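Local structure of sarcosine oxidase (Pyrococcus horikoshii, 1Y56) at residues E58-V63 and V361-P366. The protein probably oxidises L-proline as the beta subunit of an L-proline dehydrogenase complex that contains FAD, FMN and ATP. Numbering follows the deposited sequence.
Sequences EANVRV and VEWYDP
In Tyr364 (chi1 -46°) and in Asn60 on the facing helix (chi1 -75°), CG lies anti to the residue's own carbonyl carbon, beside the backbone N, and the ends of the two side chains meet between helix 58-78 and the loop that follows helix 337-354. There the phenol OH donates a hydrogen bond to Asn60 OD1 at 2.6 Å. The acceptor lies at the edge of the phenol ring, in its plane, while the hydroxyl stands above the amide carbonyl plane, 43° out of it. Asn60 ND2 is hydrogen-bonded in turn to Asp57 and Asn315, which would hold the amide with OD1 turned to the tyrosine. From the next helical turn Val63 meets Tyr364 tip to tip, its CG2 3.6 Å from OH and 4.0 Å from CE1. In this FAD-dependent oxidoreductase, a family of the Rossmann clan, the pairing joins the segment after helix 337-354 to the N-terminal turns of helix 58-78; the side chain of Val63 is about 11 Å from the bound FAD, and Met347 of helix 337-354 touches both Val63 and Tyr364. A phenylalanine in place of Tyr364 would probably leave Asn60 OD1 without its donor in a buried setting. Beside the polar pair, Ala59 CB packs 3.6 Å from Trp363 CB and makes an off-centre CH-pi contact, 4.0 Å from the centroid of the five-membered ring. The Asn60 amide and the indole are nearly perpendicular, with ND2 3.8 Å from Trp363 NE1. Arg375 makes a cation-pi contact with the same indole and donates a hydrogen bond from NE to the Trp363 carbonyl oxygen.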
# COMPACT_ATOMS: atom_id res chain seq x y z
N GLU B 58 -25.23 -3.31 62.54
CA GLU B 58 -24.51 -4.22 63.40
C GLU B 58 -23.53 -5.10 62.63
O GLU B 58 -22.36 -5.13 62.97
CB GLU B 58 -25.51 -5.04 64.20
CG GLU B 58 -24.97 -6.33 64.73
CD GLU B 58 -25.94 -7.00 65.64
OE1 GLU B 58 -27.09 -6.49 65.74
OE2 GLU B 58 -25.57 -8.01 66.28
N ALA B 59 -24.00 -5.78 61.59
CA ALA B 59 -23.18 -6.76 60.90
C ALA B 59 -21.88 -6.16 60.39
O ALA B 59 -20.79 -6.68 60.69
CB ALA B 59 -23.96 -7.41 59.75
N ASN B 60 -21.98 -5.06 59.65
CA ASN B 60 -20.80 -4.40 59.08
C ASN B 60 -19.82 -3.94 60.15
O ASN B 60 -18.61 -4.01 59.96
CB ASN B 60 -21.21 -3.20 58.21
CG ASN B 60 -21.79 -3.61 56.87
OD1 ASN B 60 -21.25 -4.46 56.16
ND2 ASN B 60 -22.90 -2.98 56.50
N VAL B 61 -20.36 -3.48 61.27
CA VAL B 61 -19.54 -2.99 62.36
C VAL B 61 -18.79 -4.14 63.03
O VAL B 61 -17.60 -4.01 63.35
CB VAL B 61 -20.37 -2.19 63.38
CG1 VAL B 61 -19.65 -2.06 64.71
CG2 VAL B 61 -20.73 -0.82 62.80
N ARG B 62 -19.47 -5.27 63.21
CA ARG B 62 -18.84 -6.46 63.79
C ARG B 62 -17.78 -7.02 62.85
O ARG B 62 -16.67 -7.32 63.27
CB ARG B 62 -19.86 -7.55 64.16
CG ARG B 62 -21.16 -7.05 64.78
CD ARG B 62 -21.53 -7.83 66.03
NE ARG B 62 -21.19 -9.24 65.95
CZ ARG B 62 -22.08 -10.22 65.74
NH1 ARG B 62 -23.37 -9.94 65.60
NH2 ARG B 62 -21.67 -11.48 65.67
N VAL B 63 -18.14 -7.15 61.57
CA VAL B 63 -17.21 -7.62 60.56
C VAL B 63 -15.95 -6.75 60.47
O VAL B 63 -14.83 -7.26 60.43
CB VAL B 63 -17.91 -7.73 59.19
CG1 VAL B 63 -16.92 -8.04 58.08
CG2 VAL B 63 -19.00 -8.78 59.23
N VAL B 361 -22.56 -13.42 58.68
CA VAL B 361 -22.42 -13.48 57.22
C VAL B 361 -23.76 -13.39 56.50
O VAL B 361 -23.81 -12.97 55.34
CB VAL B 361 -21.63 -14.76 56.77
CG1 VAL B 361 -22.45 -16.01 56.93
CG2 VAL B 361 -21.13 -14.63 55.35
N GLU B 362 -24.86 -13.74 57.18
CA GLU B 362 -26.18 -13.76 56.53
C GLU B 362 -26.71 -12.38 56.10
O GLU B 362 -27.59 -12.29 55.25
CB GLU B 362 -27.22 -14.57 57.33
CG GLU B 362 -27.51 -14.07 58.75
CD GLU B 362 -26.38 -14.36 59.76
OE1 GLU B 362 -26.35 -13.67 60.81
OE2 GLU B 362 -25.54 -15.27 59.50
N TRP B 363 -26.15 -11.31 56.66
CA TRP B 363 -26.46 -9.94 56.21
C TRP B 363 -26.17 -9.78 54.72
O TRP B 363 -26.86 -9.03 54.03
CB TRP B 363 -25.64 -8.94 57.02
CG TRP B 363 -25.98 -7.50 56.78
CD1 TRP B 363 -25.25 -6.58 56.07
CD2 TRP B 363 -27.13 -6.78 57.28
NE1 TRP B 363 -25.87 -5.35 56.09
CE2 TRP B 363 -27.02 -5.45 56.82
CE3 TRP B 363 -28.23 -7.14 58.06
CZ2 TRP B 363 -27.98 -4.47 57.12
CZ3 TRP B 363 -29.19 -6.17 58.36
CH2 TRP B 363 -29.06 -4.86 57.88
N TYR B 364 -25.14 -10.49 54.25
CA TYR B 364 -24.66 -10.42 52.87
C TYR B 364 -25.24 -11.54 52.01
O TYR B 364 -24.61 -11.97 51.03
CB TYR B 364 -23.12 -10.45 52.84
CG TYR B 364 -22.48 -9.53 53.86
CD1 TYR B 364 -21.84 -10.04 54.99
CD2 TYR B 364 -22.54 -8.15 53.70
CE1 TYR B 364 -21.27 -9.18 55.94
CE2 TYR B 364 -21.98 -7.29 54.65
CZ TYR B 364 -21.35 -7.81 55.75
OH TYR B 364 -20.80 -6.93 56.67
N ASP B 365 -26.44 -11.99 52.37
CA ASP B 365 -27.13 -13.07 51.68
C ASP B 365 -27.30 -12.78 50.18
O ASP B 365 -27.95 -11.80 49.79
CB ASP B 365 -28.49 -13.33 52.33
CG ASP B 365 -29.16 -14.61 51.83
OD1 ASP B 365 -30.28 -14.89 52.31
OD2 ASP B 365 -28.61 -15.34 50.98
N PRO B 366 -26.69 -13.63 49.34
CA PRO B 366 -26.85 -13.65 47.89
C PRO B 366 -28.30 -13.66 47.44
O PRO B 366 -28.63 -13.13 46.38
CB PRO B 366 -26.20 -14.96 47.49
CG PRO B 366 -25.15 -15.17 48.51
CD PRO B 366 -25.72 -14.66 49.79